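PDB 4RK0: LacI family sugar-binding transcriptional regulator from Enterococcus faecalis V583, which probably acts as a DNA-binding transcriptional repressor and, in the effector-binding portion crystallised here, holds ribose between two alpha/beta lobes. Local coordinates for residues 87-95 with 240-248; 101-112 with 254-262. All coordinates share one frame; numbering follows the deposited sequence.

In the fold
From the N terminus the chain lays down strands 9-14, 39-44 and 66-69, then strand 90-93 and, directly after it, its neighbour 103-107. Residues 109-122 lead on to the second sheet, and the return brings helix 233-249 and strand 257-265 back to the first. Contact 1 closes a loop of 144 residues by setting that helix against strand 90-93; contact 2 closes one of 141 residues by pairing the two strands that come next. The segments alternate, so the loops cross rather than nest. The contacts join directly where Arg247 NE of contact 1 forms a 2.9 Å salt bridge with Asp103 OD2 of contact 2.

Contact 1: 87-95 with 240-248; sequences KIPFIVLDQ and TATLLLERI. With RIB (alpha-D-ribofuranose), chain E.
Phe90 meets Leu244 through its backbone, CA lying 3.8 Å from Leu244 CD1, while its ring turns to the other side of the strand. There Ile88 O and Val92 CG1 sit at the ring edge, in its plane, and residues of helix 76-86 pack against it. On the helix side, Pro89 uses two atoms of its own ring: CB rests 3.6 Å from Arg247 CG, and CG stands 3.7 Å from Ile248 CG1, the proline and isoleucine crossing at about a right angle. Ile91 continues the apolar seam. With CG1 anti to the backbone N (chi1 -175°), its two branches divide the work: CD1 reaches Leu243 CB at 3.7 Å, and CG2 meets the methyl CG2 of Thr240 at the same 3.7 Å. Leu93 CD1 ends beside Thr240 OG1, a hydroxyl satisfied by Leu236 O within the helix. Arg247 meets Pro89 with its aliphatic chain, while its guanidinium turns to Lys253 O (through NH1) and to the carboxylate of Asp103. No hydrogen bond joins the segments; they meet through apolar contacts.

Farther along the segment, Asp94 and Gln95 belong to the ribose pocket. Asp94 OD1 accepts from O2 of ribose at 2.6 Å, and Gln95 NE2, carried on an extended chain, donates to O4 of the ribose at 3.3 Å.

Residues 240-248 of helix 233-249 run nearly antiparallel to strand 90-93 (158°, axes 8.2 Å apart), as in alpha/beta sandwiches of the periplasmic binding protein type. Helix 20-35 flanks them through Val32, helix 76-86 packs on the opposite side of strand 90-93, and strands 66-69 and 103-107 border that strand.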
loop_
_atom_site.group_PDB
_atom_site.type_symbol
_atom_site.label_atom_id
_atom_site.label_comp_id
_atom_site.label_asym_id
_atom_site.label_seq_id
_atom_site.Cartn_x
_atom_site.Cartn_y
_atom_site.Cartn_z
ATOM N N LYS A 87 -31.695 5.860 -8.250
ATOM C CA LYS A 87 -31.011 6.547 -9.364
ATOM C C LYS A 87 -29.630 7.074 -8.950
ATOM O O LYS A 87 -29.226 8.182 -9.348
ATOM C CB LYS A 87 -31.852 7.718 -9.913
ATOM C CG LYS A 87 -33.345 7.464 -10.077
ATOM C CD LYS A 87 -33.685 6.807 -11.397
ATOM C CE LYS A 87 -35.159 7.014 -11.703
ATOM N NZ LYS A 87 -35.641 6.107 -12.775
ATOM N N ILE A 88 -28.903 6.305 -8.141
ATOM C CA ILE A 88 -27.568 6.742 -7.732
ATOM C C ILE A 88 -26.623 6.053 -8.684
ATOM O O ILE A 88 -26.618 4.841 -8.791
ATOM C CB ILE A 88 -27.204 6.462 -6.269
ATOM C CG1 ILE A 88 -28.168 7.204 -5.347
ATOM C CG2 ILE A 88 -25.789 6.956 -5.993
ATOM C CD1 ILE A 88 -27.801 7.156 -3.879
ATOM N N PRO A 89 -25.869 6.847 -9.439
ATOM C CA PRO A 89 -25.005 6.264 -10.444
ATOM C C PRO A 89 -23.824 5.514 -9.802
ATOM O O PRO A 89 -23.409 5.845 -8.690
ATOM C CB PRO A 89 -24.518 7.484 -11.222
ATOM C CG PRO A 89 -24.539 8.583 -10.227
ATOM C CD PRO A 89 -25.725 8.308 -9.363
ATOM N N PHE A 90 -23.380 4.491 -10.492
ATOM C CA PHE A 90 -22.238 3.692 -10.078
ATOM C C PHE A 90 -21.481 3.095 -11.263
ATOM O O PHE A 90 -21.914 3.137 -12.408
ATOM C CB PHE A 90 -22.704 2.570 -9.148
ATOM C CG PHE A 90 -23.529 1.509 -9.843
ATOM C CD1 PHE A 90 -24.896 1.647 -9.986
ATOM C CD2 PHE A 90 -22.927 0.396 -10.374
ATOM C CE1 PHE A 90 -25.639 0.676 -10.649
ATOM C CE2 PHE A 90 -23.655 -0.575 -11.029
ATOM C CZ PHE A 90 -25.027 -0.436 -11.175
ATOM N N ILE A 91 -20.309 2.542 -10.965
ATOM C CA ILE A 91 -19.472 1.925 -11.954
ATOM C C ILE A 91 -18.742 0.760 -11.258
ATOM O O ILE A 91 -18.438 0.856 -10.086
ATOM C CB ILE A 91 -18.484 2.954 -12.575
ATOM C CG1 ILE A 91 -17.686 2.332 -13.715
ATOM C CG2 ILE A 91 -17.583 3.579 -11.509
ATOM C CD1 ILE A 91 -17.149 3.394 -14.672
ATOM N N VAL A 92 -18.584 -0.328 -11.989
ATOM C CA VAL A 92 -17.956 -1.554 -11.493
ATOM C C VAL A 92 -16.645 -1.866 -12.234
ATOM O O VAL A 92 -16.402 -1.461 -13.372
ATOM C CB VAL A 92 -18.900 -2.791 -11.560
ATOM C CG1 VAL A 92 -20.252 -2.480 -10.932
ATOM C CG2 VAL A 92 -19.043 -3.365 -12.963
ATOM N N LEU A 93 -15.784 -2.594 -11.557
ATOM C CA LEU A 93 -14.534 -2.964 -12.106
ATOM C C LEU A 93 -13.938 -4.048 -11.234
ATOM O O LEU A 93 -14.434 -4.365 -10.136
ATOM C CB LEU A 93 -13.570 -1.768 -12.139
ATOM C CG LEU A 93 -13.088 -1.226 -10.806
ATOM C CD1 LEU A 93 -11.791 -0.412 -11.017
ATOM C CD2 LEU A 93 -14.137 -0.437 -10.065
ATOM N N ASP A 94 -12.875 -4.600 -11.775
ATOM C CA ASP A 94 -11.984 -5.509 -11.076
ATOM C C ASP A 94 -12.742 -6.759 -10.595
ATOM O O ASP A 94 -13.286 -7.489 -11.440
ATOM C CB ASP A 94 -11.272 -4.800 -9.936
ATOM C CG ASP A 94 -9.936 -5.493 -9.602
ATOM O OD1 ASP A 94 -9.095 -5.641 -10.519
ATOM O OD2 ASP A 94 -9.768 -5.963 -8.477
ATOM N N GLN A 95 -12.750 -7.025 -9.289
ATOM C CA GLN A 95 -13.402 -8.243 -8.741
ATOM C C GLN A 95 -14.911 -8.178 -8.784
ATOM O O GLN A 95 -15.535 -9.203 -8.596
ATOM C CB GLN A 95 -13.003 -8.511 -7.295
ATOM C CG GLN A 95 -11.486 -8.620 -7.178
ATOM C CD GLN A 95 -11.014 -9.106 -5.818
ATOM O OE1 GLN A 95 -11.803 -9.462 -4.957
ATOM N NE2 GLN A 95 -9.714 -9.125 -5.636
ATOM N N THR A 240 -12.058 5.107 -14.542
ATOM C CA THR A 240 -13.219 4.771 -13.719
ATOM C C THR A 240 -13.897 5.995 -13.106
ATOM O O THR A 240 -15.112 6.134 -13.184
ATOM C CB THR A 240 -12.783 3.726 -12.634
ATOM O OG1 THR A 240 -12.367 2.510 -13.292
ATOM C CG2 THR A 240 -13.895 3.416 -11.708
ATOM N N ALA A 241 -13.113 6.893 -12.512
ATOM C CA ALA A 241 -13.653 8.120 -11.916
ATOM C C ALA A 241 -14.222 9.016 -13.002
ATOM O O ALA A 241 -15.244 9.675 -12.805
ATOM C CB ALA A 241 -12.574 8.870 -11.149
ATOM N N THR A 242 -13.554 9.036 -14.143
ATOM C CA THR A 242 -13.923 9.984 -15.199
ATOM C C THR A 242 -15.281 9.594 -15.694
ATOM O O THR A 242 -16.164 10.434 -15.810
ATOM C CB THR A 242 -12.892 10.008 -16.332
ATOM O OG1 THR A 242 -11.642 10.494 -15.798
ATOM C CG2 THR A 242 -13.323 10.960 -17.461
ATOM N N LEU A 243 -15.454 8.309 -15.975
ATOM C CA LEU A 243 -16.743 7.809 -16.433
ATOM C C LEU A 243 -17.839 7.983 -15.423
ATOM O O LEU A 243 -18.969 8.278 -15.799
ATOM C CB LEU A 243 -16.638 6.364 -16.864
ATOM C CG LEU A 243 -15.929 6.105 -18.186
ATOM C CD1 LEU A 243 -16.036 4.636 -18.478
ATOM C CD2 LEU A 243 -16.517 6.914 -19.335
ATOM N N LEU A 244 -17.529 7.871 -14.133
ATOM C CA LEU A 244 -18.567 8.044 -13.123
ATOM C C LEU A 244 -18.977 9.493 -13.038
ATOM O O LEU A 244 -20.155 9.798 -12.956
ATOM C CB LEU A 244 -18.119 7.545 -11.741
ATOM C CG LEU A 244 -19.103 7.713 -10.582
ATOM C CD1 LEU A 244 -20.408 6.960 -10.841
ATOM C CD2 LEU A 244 -18.454 7.196 -9.300
ATOM N N LEU A 245 -18.010 10.398 -13.036
ATOM C CA LEU A 245 -18.360 11.822 -12.975
ATOM C C LEU A 245 -19.156 12.275 -14.204
ATOM O O LEU A 245 -19.969 13.218 -14.112
ATOM C CB LEU A 245 -17.106 12.669 -12.787
ATOM C CG LEU A 245 -16.564 12.696 -11.348
ATOM C CD1 LEU A 245 -15.312 13.561 -11.297
ATOM C CD2 LEU A 245 -17.592 13.217 -10.359
ATOM N N GLU A 246 -18.956 11.587 -15.328
ATOM C CA GLU A 246 -19.729 11.864 -16.532
ATOM C C GLU A 246 -21.187 11.505 -16.354
ATOM O O GLU A 246 -22.047 12.188 -16.892
ATOM C CB GLU A 246 -19.200 11.080 -17.727
ATOM C CG GLU A 246 -18.100 11.768 -18.523
ATOM C CD GLU A 246 -17.472 10.861 -19.580
ATOM O OE1 GLU A 246 -18.000 9.759 -19.854
ATOM O OE2 GLU A 246 -16.422 11.242 -20.131
ATOM N N ARG A 247 -21.472 10.422 -15.632
ATOM C CA ARG A 247 -22.859 10.038 -15.396
ATOM C C ARG A 247 -23.482 10.978 -14.363
ATOM O O ARG A 247 -24.634 11.362 -14.465
ATOM C CB ARG A 247 -22.959 8.560 -15.006
ATOM C CG ARG A 247 -24.385 8.087 -14.788
ATOM C CD ARG A 247 -24.460 6.551 -14.729
ATOM N NE ARG A 247 -23.941 5.914 -15.949
ATOM C CZ ARG A 247 -24.586 5.836 -17.113
ATOM N NH1 ARG A 247 -25.796 6.375 -17.252
ATOM N NH2 ARG A 247 -24.020 5.235 -18.155
ATOM N N ILE A 248 -22.707 11.379 -13.383
ATOM C CA ILE A 248 -23.203 12.296 -12.372
ATOM C C ILE A 248 -23.654 13.577 -13.069
ATOM O O ILE A 248 -24.666 14.138 -12.711
ATOM C CB ILE A 248 -22.162 12.555 -11.265
ATOM C CG1 ILE A 248 -22.101 11.339 -10.334
ATOM C CG2 ILE A 248 -22.509 13.793 -10.458
ATOM C CD1 ILE A 248 -20.922 11.346 -9.396
HETATM O O5 RIB E . -3.334 -7.864 -7.114
HETATM C C5 RIB E . -4.658 -7.717 -6.624
HETATM C C4 RIB E . -5.501 -8.450 -7.574
HETATM O O4 RIB E . -6.895 -8.545 -7.180
HETATM C C3 RIB E . -5.213 -7.572 -8.776
HETATM O O3 RIB E . -4.584 -8.480 -9.683
HETATM C C2 RIB E . -6.615 -7.041 -9.087
HETATM O O2 RIB E . -6.926 -7.155 -10.454
HETATM C C1 RIB E . -7.599 -7.712 -8.112
HETATM O O1 RIB E . -8.701 -8.301 -8.779
#

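Contact 2: 101-112 with 254-262; sequences FSDAVLTDDYRG and DWEEQTLPV
Trp255 lies flat against the peptide between Phe101 and Ser102: Phe101 O and Ser102 N both sit 3.6 Å above one face of the indole, offset toward its rim. Ser102 N is buried here without a hydrogen-bond partner, as is Asp103 N, whereas Phe101 O accepts from Arg84 NH2. The Phe101 ring, poorly ordered, turns its edge to the indole face in an offset edge-to-face pair, with planes at 67°. Next along the chain a carboxylate stands in for a main-chain acceptor. Asp103 OD1 takes the N-H of Glu256 at 2.9 Å, nearly along its C-O axis, so this aspartate begins the strand pairing while its OD2 is in a salt bridge with Arg247 of helix 233-249.

From there on the pairing is regular and parallel: Ala104 N donates to Glu256 O, Gln258 N to Ala104 O, Leu106 N to Gln258 O, and Leu260 N closes on Leu106 O, this last bond being 2.8 Å long. The late strand 257-265 is thereby built into the sheet of the first lobe, a topology familiar from type I periplasmic binding proteins, whose chain passes repeatedly between lobes. Val105 and Leu260 share one face, CG1 of the valine 4.2 Å from CG of the leucine, and Thr107 is on it too. Its OG1 is hydrogen-bonded to Gln231 OE1; Gln231 NE2 in turn bonds ribose, so Thr107 is a second-shell residue behind Gln231. The opposite face carries Ala104, Leu106, Glu257 and Thr259.

Asp108, just after the strand, is the centre of an inverse gamma turn and the N-cap of helix 109-122, its OD1 accepting from Arg111 N at 3.1 Å from above the carboxylate plane. Val262 packs against this helix start: CG2, placed between its backbone N and carbonyl carbon, comes 3.6 Å from Gly112 CA.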
loop_
_atom_site.group_PDB
_atom_site.type_symbol
_atom_site.label_atom_id
_atom_site.label_comp_id
_atom_site.label_asym_id
_atom_site.label_seq_id
_atom_site.Cartn_x
_atom_site.Cartn_y
_atom_site.Cartn_z
ATOM N N PHE A 101 -25.788 -3.866 -17.537
ATOM C CA PHE A 101 -26.614 -2.650 -17.467
ATOM C C PHE A 101 -25.997 -1.646 -16.490
ATOM O O PHE A 101 -26.636 -1.134 -15.577
ATOM C CB PHE A 101 -28.052 -3.010 -17.104
ATOM C CG PHE A 101 -28.818 -3.600 -18.258
ATOM C CD1 PHE A 101 -28.627 -4.929 -18.629
ATOM C CD2 PHE A 101 -29.699 -2.817 -19.000
ATOM C CE1 PHE A 101 -29.315 -5.471 -19.702
ATOM C CE2 PHE A 101 -30.392 -3.356 -20.074
ATOM C CZ PHE A 101 -30.199 -4.684 -20.425
ATOM N N SER A 102 -24.712 -1.412 -16.677
ATOM C CA SER A 102 -24.020 -0.414 -15.923
ATOM C C SER A 102 -22.752 -0.065 -16.671
ATOM O O SER A 102 -22.369 -0.706 -17.656
ATOM C CB SER A 102 -23.689 -0.893 -14.507
ATOM O OG SER A 102 -22.687 -1.882 -14.525
ATOM N N ASP A 103 -22.125 0.979 -16.176
ATOM C CA ASP A 103 -20.797 1.281 -16.576
ATOM C C ASP A 103 -19.848 0.266 -15.935
ATOM O O ASP A 103 -20.127 -0.253 -14.852
ATOM C CB ASP A 103 -20.421 2.695 -16.092
ATOM C CG ASP A 103 -21.166 3.780 -16.841
ATOM O OD1 ASP A 103 -21.666 3.504 -17.943
ATOM O OD2 ASP A 103 -21.236 4.910 -16.327
ATOM N N ALA A 104 -18.738 0.018 -16.613
ATOM C CA ALA A 104 -17.660 -0.861 -16.121
ATOM C C ALA A 104 -16.343 -0.582 -16.838
ATOM O O ALA A 104 -16.309 -0.290 -18.035
ATOM C CB ALA A 104 -18.033 -2.330 -16.302
ATOM N N VAL A 105 -15.241 -0.686 -16.113
ATOM C CA VAL A 105 -13.926 -0.613 -16.771
ATOM C C VAL A 105 -13.143 -1.863 -16.404
ATOM O O VAL A 105 -12.851 -2.059 -15.236
ATOM C CB VAL A 105 -13.134 0.605 -16.305
ATOM C CG1 VAL A 105 -11.916 0.774 -17.215
ATOM C CG2 VAL A 105 -14.018 1.843 -16.335
ATOM N N LEU A 106 -12.843 -2.699 -17.393
ATOM C CA LEU A 106 -12.116 -3.930 -17.184
ATOM C C LEU A 106 -10.677 -3.760 -17.640
ATOM O O LEU A 106 -10.339 -2.790 -18.328
ATOM C CB LEU A 106 -12.765 -5.049 -17.987
ATOM C CG LEU A 106 -14.139 -5.504 -17.437
ATOM C CD1 LEU A 106 -15.241 -4.516 -17.779
ATOM C CD2 LEU A 106 -14.463 -6.904 -17.929
ATOM N N THR A 107 -9.811 -4.689 -17.247
ATOM C CA THR A 107 -8.563 -4.835 -17.924
ATOM C C THR A 107 -8.572 -6.221 -18.527
ATOM O O THR A 107 -9.405 -7.077 -18.165
ATOM C CB THR A 107 -7.349 -4.612 -17.010
ATOM O OG1 THR A 107 -7.270 -5.684 -16.072
ATOM C CG2 THR A 107 -7.462 -3.310 -16.273
ATOM N N ASP A 108 -7.656 -6.460 -19.452
ATOM C CA ASP A 108 -7.755 -7.646 -20.260
ATOM C C ASP A 108 -7.125 -8.886 -19.619
ATOM O O ASP A 108 -6.081 -9.339 -20.044
ATOM C CB ASP A 108 -7.154 -7.396 -21.638
ATOM C CG ASP A 108 -7.631 -8.419 -22.671
ATOM O OD1 ASP A 108 -8.103 -9.542 -22.311
ATOM O OD2 ASP A 108 -7.521 -8.089 -23.861
ATOM N N ASP A 109 -7.817 -9.450 -18.636
ATOM C CA ASP A 109 -7.304 -10.567 -17.841
ATOM C C ASP A 109 -7.023 -11.794 -18.676
ATOM O O ASP A 109 -6.040 -12.511 -18.478
ATOM C CB ASP A 109 -8.303 -10.911 -16.721
ATOM C CG ASP A 109 -8.459 -9.782 -15.726
ATOM O OD1 ASP A 109 -7.534 -9.548 -14.918
ATOM O OD2 ASP A 109 -9.484 -9.107 -15.773
ATOM N N TYR A 110 -7.914 -12.050 -19.626
ATOM C CA TYR A 110 -7.752 -13.178 -20.499
ATOM C C TYR A 110 -6.483 -13.108 -21.312
ATOM O O TYR A 110 -5.739 -14.074 -21.411
ATOM C CB TYR A 110 -8.972 -13.240 -21.437
ATOM C CG TYR A 110 -9.042 -14.501 -22.274
ATOM C CD1 TYR A 110 -9.647 -15.655 -21.777
ATOM C CD2 TYR A 110 -8.571 -14.526 -23.571
ATOM C CE1 TYR A 110 -9.764 -16.813 -22.559
ATOM C CE2 TYR A 110 -8.665 -15.676 -24.351
ATOM C CZ TYR A 110 -9.259 -16.816 -23.839
ATOM O OH TYR A 110 -9.355 -17.956 -24.609
ATOM N N ARG A 111 -6.252 -11.964 -21.935
ATOM C CA ARG A 111 -5.028 -11.803 -22.725
ATOM C C ARG A 111 -3.783 -11.838 -21.810
ATOM O O ARG A 111 -2.775 -12.383 -22.182
ATOM C CB ARG A 111 -5.088 -10.497 -23.525
ATOM C CG ARG A 111 -3.871 -10.142 -24.372
ATOM C CD ARG A 111 -3.523 -11.214 -25.401
ATOM N NE ARG A 111 -2.278 -10.906 -26.115
ATOM C CZ ARG A 111 -1.617 -11.759 -26.899
ATOM N NH1 ARG A 111 -0.490 -11.377 -27.491
ATOM N NH2 ARG A 111 -2.069 -13.000 -27.092
ATOM N N GLY A 112 -3.881 -11.283 -20.608
ATOM C CA GLY A 112 -2.733 -11.365 -19.664
ATOM C C GLY A 112 -2.342 -12.812 -19.370
ATOM O O GLY A 112 -1.174 -13.156 -19.302
ATOM N N ASP A 254 -25.375 6.745 -22.111
ATOM C CA ASP A 254 -25.392 5.311 -22.352
ATOM C C ASP A 254 -24.414 4.588 -21.434
ATOM O O ASP A 254 -23.398 5.145 -21.034
ATOM C CB ASP A 254 -25.042 4.913 -23.792
ATOM C CG ASP A 254 -26.221 4.269 -24.532
ATOM O OD1 ASP A 254 -27.386 4.447 -24.105
ATOM O OD2 ASP A 254 -25.987 3.579 -25.549
ATOM N N TRP A 255 -24.737 3.326 -21.163
ATOM C CA TRP A 255 -23.887 2.426 -20.405
ATOM C C TRP A 255 -22.619 2.167 -21.193
ATOM O O TRP A 255 -22.690 1.816 -22.370
ATOM C CB TRP A 255 -24.581 1.065 -20.202
ATOM C CG TRP A 255 -25.918 1.126 -19.578
ATOM C CD1 TRP A 255 -27.102 0.692 -20.129
ATOM C CD2 TRP A 255 -26.243 1.639 -18.288
ATOM N NE1 TRP A 255 -28.130 0.912 -19.258
ATOM C CE2 TRP A 255 -27.635 1.512 -18.129
ATOM C CE3 TRP A 255 -25.498 2.228 -17.261
ATOM C CZ2 TRP A 255 -28.285 1.909 -16.977
ATOM C CZ3 TRP A 255 -26.147 2.635 -16.120
ATOM C CH2 TRP A 255 -27.528 2.475 -15.984
ATOM N N GLU A 256 -21.468 2.304 -20.538
ATOM C CA GLU A 256 -20.197 2.181 -21.223
ATOM C C GLU A 256 -19.340 1.141 -20.514
ATOM O O GLU A 256 -19.211 1.157 -19.290
ATOM C CB GLU A 256 -19.487 3.545 -21.251
ATOM C CG GLU A 256 -18.336 3.617 -22.246
ATOM C CD GLU A 256 -17.910 5.041 -22.593
ATOM O OE1 GLU A 256 -18.427 6.027 -22.007
ATOM O OE2 GLU A 256 -17.044 5.175 -23.479
ATOM N N GLU A 257 -18.796 0.223 -21.288
ATOM C CA GLU A 257 -17.910 -0.777 -20.744
ATOM C C GLU A 257 -16.637 -0.858 -21.589
ATOM O O GLU A 257 -16.649 -1.347 -22.719
ATOM C CB GLU A 257 -18.669 -2.108 -20.589
ATOM C CG GLU A 257 -18.228 -3.285 -21.447
ATOM C CD GLU A 257 -18.762 -4.602 -20.915
ATOM O OE1 GLU A 257 -19.854 -4.604 -20.301
ATOM O OE2 GLU A 257 -18.077 -5.632 -21.103
ATOM N N GLN A 258 -15.537 -0.349 -21.032
ATOM C CA GLN A 258 -14.231 -0.360 -21.706
ATOM C C GLN A 258 -13.302 -1.415 -21.126
ATOM O O GLN A 258 -13.355 -1.686 -19.944
ATOM C CB GLN A 258 -13.516 0.962 -21.494
ATOM C CG GLN A 258 -14.326 2.206 -21.770
ATOM C CD GLN A 258 -13.449 3.438 -21.729
ATOM O OE1 GLN A 258 -12.234 3.353 -21.940
ATOM N NE2 GLN A 258 -14.053 4.592 -21.467
ATOM N N THR A 259 -12.446 -1.971 -21.963
ATOM C CA THR A 259 -11.360 -2.837 -21.527
ATOM C C THR A 259 -10.005 -2.212 -21.823
ATOM O O THR A 259 -9.696 -1.924 -22.970
ATOM C CB THR A 259 -11.462 -4.183 -22.240
ATOM O OG1 THR A 259 -12.729 -4.747 -21.929
ATOM C CG2 THR A 259 -10.375 -5.150 -21.788
ATOM N N LEU A 260 -9.184 -2.027 -20.789
ATOM C CA LEU A 260 -7.822 -1.523 -20.953
ATOM C C LEU A 260 -6.860 -2.689 -21.172
ATOM O O LEU A 260 -7.025 -3.785 -20.552
ATOM C CB LEU A 260 -7.406 -0.676 -19.736
ATOM C CG LEU A 260 -8.287 0.518 -19.357
ATOM C CD1 LEU A 260 -7.649 1.303 -18.222
ATOM C CD2 LEU A 260 -8.549 1.449 -20.523
ATOM N N PRO A 261 -5.847 -2.487 -22.031
ATOM C CA PRO A 261 -4.908 -3.532 -22.381
ATOM C C PRO A 261 -3.852 -3.806 -21.292
ATOM O O PRO A 261 -3.680 -3.016 -20.391
ATOM C CB PRO A 261 -4.230 -2.970 -23.633
ATOM C CG PRO A 261 -4.162 -1.518 -23.339
ATOM C CD PRO A 261 -5.481 -1.203 -22.677
ATOM N N VAL A 262 -3.232 -4.965 -21.384
ATOM C CA VAL A 262 -2.135 -5.359 -20.485
ATOM C C VAL A 262 -0.916 -5.738 -21.333
ATOM O O VAL A 262 -1.050 -5.990 -22.532
ATOM C CB VAL A 262 -2.550 -6.538 -19.554
ATOM C CG1 VAL A 262 -3.745 -6.147 -18.712
ATOM C CG2 VAL A 262 -2.813 -7.827 -20.303
#